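Local coordinates for protein amidohydrolase (Xanthomonas campestris pv. campestris, PDB 4DZH) that probably deaminates adenosine-type nucleosides such as 5'-methylthioadenosine, as a zinc-dependent hydrolase of the amidohydrolase superfamily, at residues L17-Y22 and A61-R66; D35-V40 and L49-A54; T80-T85 and V136-F141; L86-A91 and D316-N321; L304-V309 and D343-D348. One frame throughout, in Å; residues are numbered along the deposited sequence. Where two conformers were deposited one is given.

Interaction 1: residues L17-Y22 and A61-R66; sequences LIEAGY and ARTVSR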
# COMPACT_ATOMS: atom_id res chain seq x y z
N LEU A 17 -31.05 10.45 4.19
CA LEU A 17 -30.77 9.37 5.11
C LEU A 17 -29.85 8.37 4.40
O LEU A 17 -30.19 7.87 3.33
CB LEU A 17 -32.07 8.66 5.52
CG LEU A 17 -31.84 7.50 6.50
CD1 LEU A 17 -31.43 8.05 7.85
CD2 LEU A 17 -33.03 6.60 6.62
N ILE A 18 -28.69 8.09 4.97
CA ILE A 18 -27.77 7.10 4.38
C ILE A 18 -27.84 5.87 5.25
O ILE A 18 -27.47 5.94 6.41
CB ILE A 18 -26.29 7.61 4.36
CG1 ILE A 18 -26.19 8.89 3.54
CG2 ILE A 18 -25.34 6.55 3.76
CD1 ILE A 18 -24.92 9.70 3.80
N GLU A 19 -28.33 4.76 4.70
CA GLU A 19 -28.34 3.51 5.46
C GLU A 19 -27.17 2.64 5.05
O GLU A 19 -26.95 2.45 3.86
CB GLU A 19 -29.64 2.72 5.24
CG GLU A 19 -30.92 3.50 5.56
CD GLU A 19 -32.15 2.76 5.06
OE1 GLU A 19 -31.97 1.76 4.28
OE2 GLU A 19 -33.28 3.17 5.42
N ALA A 20 -26.47 2.07 6.03
CA ALA A 20 -25.29 1.27 5.72
C ALA A 20 -25.18 -0.01 6.55
O ALA A 20 -25.67 -0.09 7.69
CB ALA A 20 -24.05 2.11 5.90
N GLY A 21 -24.41 -0.97 6.04
CA GLY A 21 -24.16 -2.17 6.80
C GLY A 21 -23.46 -1.91 8.12
O GLY A 21 -23.69 -2.59 9.12
N TYR A 22 -22.55 -0.93 8.12
CA TYR A 22 -21.73 -0.63 9.29
C TYR A 22 -21.54 0.86 9.34
O TYR A 22 -21.30 1.50 8.30
CB TYR A 22 -20.35 -1.30 9.20
CG TYR A 22 -20.49 -2.78 9.06
CD1 TYR A 22 -20.58 -3.60 10.18
CD2 TYR A 22 -20.54 -3.38 7.79
CE1 TYR A 22 -20.73 -4.97 10.05
CE2 TYR A 22 -20.70 -4.76 7.64
CZ TYR A 22 -20.78 -5.55 8.78
OH TYR A 22 -20.93 -6.93 8.67
N ALA A 61 -35.95 13.28 2.29
CA ALA A 61 -36.26 13.68 0.91
C ALA A 61 -35.64 12.67 -0.06
O ALA A 61 -36.20 12.37 -1.12
CB ALA A 61 -35.73 15.09 0.61
N ARG A 62 -34.49 12.13 0.32
CA ARG A 62 -33.86 11.05 -0.43
C ARG A 62 -33.13 10.09 0.53
O ARG A 62 -32.62 10.50 1.57
CB ARG A 62 -32.91 11.61 -1.52
CG ARG A 62 -31.93 12.68 -1.01
CD ARG A 62 -30.93 13.19 -2.09
NE ARG A 62 -31.54 14.22 -2.94
CZ ARG A 62 -30.90 14.99 -3.81
NH1 ARG A 62 -31.58 15.87 -4.54
NH2 ARG A 62 -29.58 14.88 -3.94
N THR A 63 -33.12 8.80 0.18
CA THR A 63 -32.47 7.78 1.01
C THR A 63 -31.41 7.08 0.17
O THR A 63 -31.67 6.79 -1.00
CB THR A 63 -33.46 6.71 1.49
OG1 THR A 63 -34.44 7.31 2.36
CG2 THR A 63 -32.74 5.58 2.25
N VAL A 64 -30.23 6.84 0.76
CA VAL A 64 -29.15 6.07 0.12
C VAL A 64 -28.91 4.82 0.93
O VAL A 64 -28.60 4.88 2.12
CB VAL A 64 -27.85 6.92 0.06
CG1 VAL A 64 -26.66 6.08 -0.45
CG2 VAL A 64 -28.08 8.15 -0.79
N SER A 65 -29.08 3.65 0.31
CA SER A 65 -28.93 2.43 1.07
C SER A 65 -27.72 1.67 0.57
O SER A 65 -27.65 1.33 -0.62
CB SER A 65 -30.17 1.56 0.95
OG SER A 65 -30.11 0.82 -0.24
N ARG A 66 -26.82 1.36 1.49
CA ARG A 66 -25.58 0.65 1.14
C ARG A 66 -25.41 -0.43 2.17
O ARG A 66 -24.62 -0.31 3.10
CB ARG A 66 -24.41 1.63 1.20
CG ARG A 66 -24.46 2.72 0.17
CD ARG A 66 -24.29 2.20 -1.26
NE ARG A 66 -24.28 3.33 -2.21
CZ ARG A 66 -25.34 3.78 -2.88
NH1 ARG A 66 -26.55 3.22 -2.75
NH2 ARG A 66 -25.20 4.81 -3.72
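Glu19 lies beside Thr63 and Ser65 on one face of a parallel strand pair, 17-20 with 63-66, part of the small sheet of the beta domain that many amidohydrolases carry beside their TIM barrel. The segment axes run 4.6 Å apart and only 11° from parallel. Glu19 and Leu17 have the most surface buried here, with Arg66 close behind. The Glu19 backbone uses both of its polar atoms across the pair: its N donates to Val64 O and its O accepts from Arg66 N. The Leu17 backbone repeats the pattern, its N bonding to Arg62 O at 3.1 Å while its O takes Val64 N at 2.8 Å.

The Glu19 side chain runs out extended over this face, with OE1 3.8 Å from Ser65 CB and OE2 4.0 Å from Thr63 CG2; the charge itself is met by Arg55 in a salt bridge. On the other face, which also carries Ile18 and Ala20, Arg66 bends at chi2 (-67°) and folds back along its own strand. Its NE pairs with Asp412, its NH1 donates to Ser65 O at 3.1 Å, and Val64 CG1 sits 3.5 Å above the centre of its guanidinium plane.

Interaction 2: residues D35-V40 and L49-A54; sequences DHAVAV and LPTADA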
# COMPACT_ATOMS: atom_id res chain seq x y z
N ASP A 35 -25.67 -2.10 11.11
CA ASP A 35 -27.03 -1.82 10.62
C ASP A 35 -27.59 -0.50 11.15
O ASP A 35 -28.65 -0.47 11.79
CB ASP A 35 -27.98 -2.99 10.98
CG ASP A 35 -29.29 -2.96 10.18
OD1 ASP A 35 -29.35 -2.29 9.12
OD2 ASP A 35 -30.26 -3.64 10.60
N HIS A 36 -26.87 0.59 10.88
CA HIS A 36 -27.19 1.92 11.38
C HIS A 36 -27.30 2.89 10.21
O HIS A 36 -26.82 2.61 9.10
CB HIS A 36 -26.09 2.41 12.32
CG HIS A 36 -26.33 2.10 13.77
ND1 HIS A 36 -26.46 0.82 14.25
CD2 HIS A 36 -26.48 2.93 14.84
CE1 HIS A 36 -26.63 0.86 15.56
NE2 HIS A 36 -26.66 2.13 15.94
N ALA A 37 -27.93 4.04 10.46
CA ALA A 37 -28.15 5.06 9.45
C ALA A 37 -27.75 6.43 9.97
O ALA A 37 -27.64 6.64 11.19
CB ALA A 37 -29.63 5.07 9.03
N VAL A 38 -27.52 7.36 9.04
CA VAL A 38 -27.10 8.70 9.40
C VAL A 38 -28.00 9.65 8.68
O VAL A 38 -28.11 9.61 7.45
CB VAL A 38 -25.60 8.98 8.99
CG1 VAL A 38 -25.22 10.46 9.22
CG2 VAL A 38 -24.72 8.10 9.79
N ALA A 39 -28.68 10.50 9.43
CA ALA A 39 -29.55 11.48 8.80
C ALA A 39 -28.83 12.81 8.70
O ALA A 39 -28.07 13.19 9.60
CB ALA A 39 -30.88 11.64 9.58
N VAL A 40 -29.11 13.53 7.62
CA VAL A 40 -28.39 14.76 7.30
C VAL A 40 -29.39 15.79 6.83
O VAL A 40 -30.31 15.47 6.05
CB VAL A 40 -27.35 14.49 6.16
CG1 VAL A 40 -26.56 15.75 5.84
CG2 VAL A 40 -26.39 13.34 6.53
N LEU A 49 -28.20 6.38 14.26
CA LEU A 49 -29.08 5.51 15.02
C LEU A 49 -29.35 4.23 14.24
O LEU A 49 -29.08 4.17 13.04
CB LEU A 49 -30.39 6.27 15.32
CG LEU A 49 -31.43 6.50 14.23
CD1 LEU A 49 -32.72 7.03 14.90
CD2 LEU A 49 -31.00 7.47 13.16
N PRO A 50 -29.88 3.19 14.92
CA PRO A 50 -30.19 1.96 14.19
C PRO A 50 -31.12 2.23 13.00
O PRO A 50 -32.02 3.08 13.13
CB PRO A 50 -30.91 1.10 15.25
CG PRO A 50 -30.31 1.56 16.53
CD PRO A 50 -30.10 3.05 16.37
N THR A 51 -30.92 1.56 11.88
CA THR A 51 -31.69 1.83 10.68
C THR A 51 -33.21 1.61 10.85
O THR A 51 -34.03 2.35 10.30
CB THR A 51 -31.14 1.04 9.50
OG1 THR A 51 -29.83 1.56 9.20
CG2 THR A 51 -32.01 1.19 8.29
N ALA A 52 -33.58 0.62 11.64
CA ALA A 52 -34.98 0.38 11.93
C ALA A 52 -35.55 1.58 12.69
O ALA A 52 -36.64 2.05 12.37
CB ALA A 52 -35.16 -0.90 12.73
N ASP A 53 -34.80 2.07 13.68
CA ASP A 53 -35.21 3.25 14.46
C ASP A 53 -35.29 4.49 13.57
O ASP A 53 -36.11 5.38 13.78
CB ASP A 53 -34.23 3.53 15.61
CG ASP A 53 -34.33 2.52 16.74
OD1 ASP A 53 -35.08 1.53 16.61
OD2 ASP A 53 -33.64 2.71 17.77
N ALA A 54 -34.40 4.57 12.58
CA ALA A 54 -34.36 5.73 11.71
C ALA A 54 -35.52 5.77 10.71
O ALA A 54 -35.99 6.85 10.35
CB ALA A 54 -33.04 5.77 10.95
O HOH W 1 -28.36 -0.23 8.16
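His36 lies against the backbone of Leu49 and Pro50 at the end of the beta hairpin formed by strands 36-41 and 44-50. Its CB stands 3.5 Å from Leu49 O, and CG lies equally close to that oxygen. Farther out, CD2 passes 3.2 Å from the carbonyl carbon of Leu49, while NE2 reaches Pro50 CD at 3.6 Å and CE1 meets Pro50 CG. The proline thus covers one face of the imidazole: Pro50 CA is 3.8 Å from the ring centroid and 3° off its normal, a CH-pi contact. The two side chains run side by side in the same direction. ND1 is hydrogen-bonded to Glu34 O, which helps to fix the rotation of the ring.

Behind this layer, Ala37 and Leu49 form an antiparallel hydrogen-bonded pair, Ala37 N to Leu49 O and Leu49 N to Ala37 O. His36 and Pro50 make the next, non-hydrogen-bonded pair, and the strand then turns straight into a helix with Pro50 at the N-cap. Thr51 N, in the first turn, donates to Asp35 O at 3.0 Å in a nearly straight bond (175°). A water lies between Asp35 OD1 and Thr51 OG1.

Ala37 CB packs on Ala54 CB at 4.0 Å, bringing helix 51-57 against the hairpin. Strand 16-20 flanks strand 36-41 on its other edge, where Leu17 and Glu19 touch Ala37, and Phe58 of strand 58-60 packs against Ala39 and Leu49.

Interaction 3: residues T80-T85 and V136-F141; sequences THNPMT and VNENYF. With ZN (zinc ion), chain E.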
# COMPACT_ATOMS: atom_id res chain seq x y z
N THR A 80 -0.43 17.98 2.06
CA THR A 80 -0.37 17.84 0.60
C THR A 80 0.40 18.96 -0.10
O THR A 80 0.50 20.09 0.38
CB THR A 80 -1.79 17.77 -0.03
OG1 THR A 80 -2.54 18.94 0.36
CG2 THR A 80 -2.52 16.51 0.48
N HIS A 81 0.91 18.64 -1.29
CA HIS A 81 1.41 19.62 -2.25
C HIS A 81 0.71 19.23 -3.55
O HIS A 81 1.32 18.64 -4.44
CB HIS A 81 2.94 19.54 -2.43
CG HIS A 81 3.72 19.63 -1.15
ND1 HIS A 81 3.74 20.77 -0.37
CD2 HIS A 81 4.53 18.73 -0.53
CE1 HIS A 81 4.51 20.58 0.68
NE2 HIS A 81 4.98 19.34 0.63
N ASN A 82 -0.58 19.52 -3.62
CA ASN A 82 -1.40 18.82 -4.61
C ASN A 82 -1.13 19.10 -6.13
O ASN A 82 -1.32 18.20 -6.95
CB ASN A 82 -2.90 18.88 -4.22
CG ASN A 82 -3.32 17.67 -3.36
OD1 ASN A 82 -2.61 16.63 -3.28
ND2 ASN A 82 -4.50 17.78 -2.74
N PRO A 83 -0.66 20.30 -6.48
CA PRO A 83 -0.30 20.50 -7.89
C PRO A 83 0.78 19.52 -8.36
O PRO A 83 0.93 19.30 -9.55
CB PRO A 83 0.23 21.94 -7.92
CG PRO A 83 -0.56 22.62 -6.84
CD PRO A 83 -0.62 21.57 -5.72
N MET A 84 1.54 18.93 -7.43
CA MET A 84 2.54 17.95 -7.82
C MET A 84 1.95 16.62 -8.34
O MET A 84 2.70 15.75 -8.75
CB MET A 84 3.58 17.75 -6.70
CG MET A 84 4.13 19.07 -6.19
SD MET A 84 5.46 18.95 -4.98
CE MET A 84 6.84 18.47 -6.00
N THR A 85 0.62 16.46 -8.37
CA THR A 85 0.05 15.33 -9.08
C THR A 85 0.53 15.38 -10.53
O THR A 85 0.77 14.35 -11.14
CB THR A 85 -1.47 15.35 -9.18
OG1 THR A 85 -1.87 16.63 -9.68
CG2 THR A 85 -2.09 15.10 -7.87
N VAL A 136 -8.07 18.42 2.98
CA VAL A 136 -6.62 18.46 2.89
C VAL A 136 -6.08 19.60 3.69
O VAL A 136 -6.82 20.56 4.01
CB VAL A 136 -6.12 18.69 1.44
CG1 VAL A 136 -6.34 17.48 0.65
CG2 VAL A 136 -6.79 19.92 0.78
N ASN A 137 -4.80 19.45 4.03
CA ASN A 137 -3.99 20.53 4.61
C ASN A 137 -2.98 20.84 3.52
O ASN A 137 -1.91 20.20 3.44
CB ASN A 137 -3.27 20.01 5.83
CG ASN A 137 -2.54 21.10 6.59
OD1 ASN A 137 -2.83 22.30 6.46
ND2 ASN A 137 -1.64 20.69 7.44
N GLU A 138 -3.33 21.84 2.69
CA GLU A 138 -2.59 22.15 1.47
C GLU A 138 -1.41 23.09 1.72
O GLU A 138 -1.48 24.02 2.53
CB GLU A 138 -3.55 22.85 0.49
CG GLU A 138 -2.96 23.02 -0.92
CD GLU A 138 -2.55 21.70 -1.58
OE1 GLU A 138 -3.30 20.66 -1.56
OE2 GLU A 138 -1.48 21.72 -2.18
N ASN A 139 -0.31 22.84 0.99
CA ASN A 139 0.89 23.65 1.21
C ASN A 139 1.54 23.90 -0.16
O ASN A 139 2.34 23.09 -0.62
CB ASN A 139 1.80 22.83 2.14
CG ASN A 139 3.04 23.56 2.59
OD1 ASN A 139 3.50 24.47 1.95
ND2 ASN A 139 3.62 23.09 3.71
N TYR A 140 1.14 24.98 -0.84
CA TYR A 140 1.70 25.25 -2.17
C TYR A 140 1.61 26.74 -2.56
O TYR A 140 0.85 27.53 -1.94
CB TYR A 140 1.08 24.40 -3.28
CG TYR A 140 2.08 24.03 -4.39
CD1 TYR A 140 3.13 23.13 -4.15
CD2 TYR A 140 2.00 24.62 -5.66
CE1 TYR A 140 4.02 22.81 -5.13
CE2 TYR A 140 2.90 24.31 -6.65
CZ TYR A 140 3.90 23.40 -6.39
OH TYR A 140 4.81 23.06 -7.38
N PHE A 141 2.42 27.10 -3.57
CA PHE A 141 2.38 28.42 -4.18
C PHE A 141 1.03 28.62 -4.81
O PHE A 141 0.34 27.67 -5.14
CB PHE A 141 3.50 28.52 -5.22
CG PHE A 141 4.88 28.28 -4.65
CD1 PHE A 141 5.55 29.28 -3.96
CD2 PHE A 141 5.50 27.06 -4.83
CE1 PHE A 141 6.81 29.07 -3.42
CE2 PHE A 141 6.77 26.83 -4.31
CZ PHE A 141 7.42 27.85 -3.60
ZN ZN E . 5.80 18.44 2.18
O HOH W 2 7.53 17.42 2.42
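Thr80 and Glu138 pair across two parallel barrel strands, and hydrogen bonds carry much of the contact. In the backbone, Thr80 N donates to Asn137 O and Asn139 N to Thr80 O. The Glu138 side chain, bent at chi2 (58°), turns its carboxylate back toward the chain after strand 69-80. There OE2 accepts Asn82 N at 2.8 Å through its syn lone pair, while Thr80 OG1 donates to OE1 at 2.7 Å from above the carboxylate plane. Tyr150 OH also bonds OE1, so the buried carboxylate is gripped at both oxygens.

The metal contact runs through His81. Its NE2 binds a zinc ion at 2.0 Å, and the other ring nitrogen, ND1, donates to Asn139 O at 2.7 Å. That bond is nearly straight (170°), and the carbonyl oxygen lies almost in the imidazole plane.

Apolar packing gathers round Tyr140. Pro83 lies over one face of its ring: Pro83 CG is 3.5 Å from Tyr140 CD2 and Pro83 CB 4.2 Å from the ring centroid in a CH-pi contact. In one of its two conformers Met84 crosses at about a right angle, its CG 3.9 Å from Tyr140 CE1 and its sulfur in an oblique Met-aromatic contact. Tyr140 OH is held by Glu108.

His79, His228 and Asp316 complete the protein ligands of this zinc, and His79 and His81 form the HxH pair of the amidohydrolase barrel. With the ND1 proton of His81 engaged by Asn139 O, NE2 is left to bind the metal; the second-shell carbonyl fixes the ring's rotation and probably strengthens its donor character.

Interaction 4: residues L86-A91 and D316-N321; sequences LLRGVA and DGCASN. With ZN (zinc ion), chain E; ZN (zinc ion), chain F; MG (magnesium ion), chain B.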
# COMPACT_ATOMS: atom_id res chain seq x y z
N LEU A 86 0.69 16.59 -11.08
CA LEU A 86 1.23 16.72 -12.44
C LEU A 86 2.70 16.29 -12.58
O LEU A 86 3.19 16.11 -13.69
CB LEU A 86 1.01 18.17 -12.97
CG LEU A 86 -0.48 18.51 -13.13
CD1 LEU A 86 -0.59 19.97 -13.52
CD2 LEU A 86 -1.18 17.62 -14.16
N LEU A 87 3.40 16.08 -11.46
CA LEU A 87 4.79 15.63 -11.50
C LEU A 87 4.90 14.13 -11.05
O LEU A 87 5.96 13.67 -10.61
CB LEU A 87 5.68 16.51 -10.62
CG LEU A 87 5.71 18.00 -10.98
CD1 LEU A 87 6.90 18.69 -10.32
CD2 LEU A 87 5.79 18.15 -12.47
N ARG A 88 3.80 13.40 -11.16
CA ARG A 88 3.77 12.02 -10.69
C ARG A 88 4.86 11.17 -11.30
O ARG A 88 4.85 10.97 -12.50
CB ARG A 88 2.39 11.43 -11.01
CG ARG A 88 2.12 10.09 -10.29
CD ARG A 88 0.81 9.47 -10.69
NE ARG A 88 -0.38 10.34 -10.78
CZ ARG A 88 -1.22 10.62 -9.78
NH1 ARG A 88 -1.00 10.20 -8.53
NH2 ARG A 88 -2.32 11.32 -10.05
N GLY A 89 5.78 10.66 -10.46
CA GLY A 89 6.88 9.81 -10.93
C GLY A 89 7.87 10.52 -11.83
O GLY A 89 8.53 9.88 -12.63
N VAL A 90 7.99 11.85 -11.71
CA VAL A 90 8.85 12.59 -12.65
C VAL A 90 10.32 12.32 -12.37
O VAL A 90 11.18 12.42 -13.27
CB VAL A 90 8.53 14.12 -12.64
CG1 VAL A 90 8.91 14.76 -11.31
CG2 VAL A 90 9.24 14.84 -13.79
N ALA A 91 10.63 11.93 -11.13
CA ALA A 91 12.05 11.74 -10.77
C ALA A 91 12.30 10.76 -9.62
O ALA A 91 12.71 11.14 -8.53
CB ALA A 91 12.68 13.08 -10.45
N ASP A 316 2.04 13.71 1.52
CA ASP A 316 3.03 14.55 0.83
C ASP A 316 2.65 14.55 -0.64
O ASP A 316 1.50 14.21 -0.99
CB ASP A 316 4.48 14.04 1.10
CG ASP A 316 5.55 15.15 1.13
OD1 ASP A 316 5.30 16.38 1.17
OD2 ASP A 316 6.71 14.69 1.21
N GLY A 317 3.58 14.86 -1.53
CA GLY A 317 3.26 15.05 -2.94
C GLY A 317 3.51 13.83 -3.82
O GLY A 317 4.20 12.88 -3.41
N CYS A 318 2.97 13.85 -5.05
CA CYS A 318 3.04 12.71 -5.95
C CYS A 318 4.38 12.53 -6.64
O CYS A 318 4.50 11.60 -7.42
CB CYS A 318 1.91 12.72 -6.98
SG CYS A 318 0.28 12.47 -6.22
N ALA A 319 5.37 13.35 -6.33
CA ALA A 319 6.72 13.05 -6.82
C ALA A 319 7.49 12.31 -5.74
O ALA A 319 8.64 11.89 -5.98
CB ALA A 319 7.47 14.34 -7.21
N SER A 320 6.90 12.14 -4.56
CA SER A 320 7.54 11.30 -3.52
C SER A 320 6.50 10.47 -2.74
O SER A 320 6.41 10.57 -1.50
CB SER A 320 8.40 12.12 -2.58
OG SER A 320 7.64 12.94 -1.71
N ASN A 321 5.71 9.72 -3.49
CA ASN A 321 4.78 8.79 -2.86
C ASN A 321 4.53 7.52 -3.66
O ASN A 321 4.83 6.44 -3.16
CB ASN A 321 3.49 9.51 -2.38
CG ASN A 321 2.63 8.60 -1.50
OD1 ASN A 321 2.20 7.51 -1.93
ND2 ASN A 321 2.41 9.03 -0.27
ZN ZN E . 5.80 18.44 2.18
ZN ZN F . 7.88 16.25 1.01
MG MG B . 1.12 5.90 -1.57
O HOH W 3 9.04 11.29 -8.58
O HOH W 4 2.50 5.05 -3.01
O HOH W 5 -0.14 6.70 -0.17
O HOH W 6 0.03 4.08 -1.82
O HOH W 2 7.53 17.42 2.42
O HOH W 7 9.93 15.85 1.45
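Cys318 O faces the turn of the opposite loop, where Gly89 N reaches it in a weak hydrogen bond of 3.4 Å and Arg88 CA adds a C-H...O contact of the same length, its angle at the hydrogen 166°. A shorter polar link goes through a water, which accepts from Ala91 N at 3.1 Å and donates to Ala319 O at 2.7 Å. Two turns meet here, a type II turn from Leu87 to Val90, with Gly89 at positive phi, and a type I turn from Gly317 to Ser320.

Arg88 starts with CG anti to the backbone N (chi1 -167°), which carries the chain past Cys318 O; a bend at chi3 then brings NH1 to 3.5 Å from Cys318 SG. The guanidinium finds its main polar partners beyond this pair of loops: NE donates to Gln392 O of the second subunit, NH2 forms a salt bridge with Glu127 and NH1 bonds to Asn322 O. Ala319 CB packs more loosely on Leu87 CB and Val90 CG1.

Metals flank the 316-321 loop at both ends. Asp316 OD1 bridges two zinc ions, 2.4 Å from the one also held by His81 and 2.6 Å from the other, which OD2 binds as well. Asn321 OD1 coordinates a magnesium ion together with Glu289 and Asp323.

The loop runs from the end of barrel strand 310-313 to helix 326-341, while 86-91 leads from strand 69-80 toward helix 96-111. Val107 and Ile104 of helix 96-111 touch Leu87 and Ala319, and Ile445 of helix 431-447 packs on Leu87 and Val90.

Interaction 5: residues L304-V309 and D343-D348; sequences LQRASV and DATALD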
# COMPACT_ATOMS: atom_id res chain seq x y z
N LEU A 304 4.72 9.04 19.94
CA LEU A 304 3.99 10.30 19.95
C LEU A 304 2.57 10.04 20.35
O LEU A 304 2.00 10.80 21.13
CB LEU A 304 4.00 10.93 18.56
CG LEU A 304 5.33 11.56 18.10
CD1 LEU A 304 5.37 11.76 16.60
CD2 LEU A 304 5.48 12.93 18.78
N GLN A 305 1.96 8.99 19.79
CA GLN A 305 0.57 8.75 20.08
C GLN A 305 0.39 8.42 21.58
O GLN A 305 -0.51 8.94 22.24
CB GLN A 305 0.02 7.65 19.14
CG GLN A 305 -1.45 7.40 19.29
CD GLN A 305 -1.72 6.38 20.36
OE1 GLN A 305 -0.93 5.45 20.55
NE2 GLN A 305 -2.81 6.55 21.09
N ARG A 306 1.26 7.59 22.13
CA ARG A 306 1.08 7.21 23.52
C ARG A 306 1.44 8.33 24.48
O ARG A 306 1.03 8.32 25.64
CB ARG A 306 1.82 5.93 23.86
CG ARG A 306 1.27 4.77 23.01
CD ARG A 306 2.02 3.47 23.20
NE ARG A 306 1.28 2.37 22.57
CZ ARG A 306 1.72 1.12 22.49
NH1 ARG A 306 2.91 0.81 23.00
NH2 ARG A 306 0.97 0.19 21.90
N ALA A 307 2.15 9.34 23.98
CA ALA A 307 2.46 10.50 24.82
C ALA A 307 1.38 11.56 24.68
O ALA A 307 1.53 12.69 25.17
CB ALA A 307 3.80 11.05 24.46
N SER A 308 0.29 11.18 24.01
CA SER A 308 -0.86 12.04 23.80
C SER A 308 -0.57 13.22 22.86
O SER A 308 -1.24 14.25 22.93
CB SER A 308 -1.47 12.55 25.12
OG SER A 308 -2.09 11.49 25.85
N VAL A 309 0.40 13.06 21.97
CA VAL A 309 0.58 14.07 20.94
C VAL A 309 -0.45 13.85 19.85
O VAL A 309 -0.52 12.74 19.30
CB VAL A 309 1.99 14.05 20.33
CG1 VAL A 309 2.04 15.08 19.16
CG2 VAL A 309 3.03 14.39 21.41
N ASP A 343 7.10 -3.43 18.55
CA ASP A 343 5.91 -3.59 19.37
C ASP A 343 4.69 -3.77 18.48
O ASP A 343 4.18 -2.81 17.90
CB ASP A 343 5.70 -2.35 20.24
CG ASP A 343 4.50 -2.47 21.18
OD1 ASP A 343 3.60 -3.34 21.02
OD2 ASP A 343 4.46 -1.66 22.12
N ALA A 344 4.21 -5.01 18.40
CA ALA A 344 3.10 -5.32 17.51
C ALA A 344 1.77 -4.70 17.89
O ALA A 344 0.81 -4.79 17.09
CB ALA A 344 2.96 -6.84 17.39
N THR A 345 1.67 -4.09 19.08
CA THR A 345 0.42 -3.45 19.50
C THR A 345 0.37 -1.96 19.19
O THR A 345 -0.66 -1.31 19.40
CB THR A 345 0.13 -3.61 21.02
OG1 THR A 345 1.00 -2.75 21.78
CG2 THR A 345 0.22 -5.08 21.46
N ALA A 346 1.47 -1.42 18.66
CA ALA A 346 1.56 -0.01 18.27
C ALA A 346 0.53 0.35 17.21
O ALA A 346 0.28 -0.48 16.30
CB ALA A 346 2.95 0.28 17.73
N LEU A 347 -0.05 1.54 17.31
CA LEU A 347 -0.93 2.11 16.29
C LEU A 347 -1.90 1.06 15.76
O LEU A 347 -1.87 0.67 14.57
CB LEU A 347 -0.10 2.70 15.15
CG LEU A 347 -0.41 4.15 14.84
CD1 LEU A 347 -0.06 5.03 16.05
CD2 LEU A 347 0.32 4.66 13.60
N ASP A 348 -2.77 0.59 16.64
CA ASP A 348 -3.73 -0.44 16.23
C ASP A 348 -4.72 0.11 15.21
O ASP A 348 -4.73 1.31 14.92
CB ASP A 348 -4.43 -1.15 17.41
CG ASP A 348 -5.32 -0.21 18.26
OD1 ASP A 348 -5.76 0.85 17.80
OD2 ASP A 348 -5.60 -0.60 19.42
O HOH W 8 0.45 3.24 19.58
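Arg306 reaches out from the last turn of helix 301-306 and meets Asp343 and Thr345 with the edge of its guanidinium. Its side chain is extended from CG to NE, and it comes toward Asp343 from the opposite direction, the guanidinium and carboxylate planes 65° apart. NH1 forms a salt bridge to Asp343 OD2 at 3.0 Å, coming from above the carboxylate plane. Thr345 crosses the arginine at about a right angle, and its OG1 accepts NH2 at 2.9 Å, close to the guanidinium plane.

The acceptors are themselves held in place. Asp343 OD1 takes both Thr345 N and Thr345 OG1, each at 2.8 Å and from the same face of the carboxylate, so the threonine hydroxyl gives its proton to the aspartate while its oxygen accepts from the arginine. Nearby, Gln305 CB touches Leu347 CD1 at 4.1 Å, and a water links Gln305 OE1 to Leu347 N.

Asp343 OD1 with Thr345 N closes an Asx turn, set in a type I turn from Asp343 to Ala346. On the other side, helix 301-306 ends in a Schellman motif, with Ser308 at the C-prime position. The contact thus joins a helix C-terminus to the loop between helices 326-341 and 349-363.

Interactions 1 and 2 form one unit in the beta domain: their centres are 8 Å apart, strands 16-20 and 36-41 are neighbours in a four-stranded sheet, and the hairpin of interaction 2 falls between the two strands of interaction 1 along the chain. Interactions 3 and 4 follow in the barrel with alternating segments. Their centres lie 11 Å apart, and His81 and Asp316 bind the same zinc, so widely separated loops build one metal centre. This site is far from the beta domain, with interactions 1 and 3 about 33 Å apart between centres. Interaction 5 stands about 28 Å from interaction 3 and 29 Å from interaction 4, centre to centre; like interaction 4, it touches the second subunit.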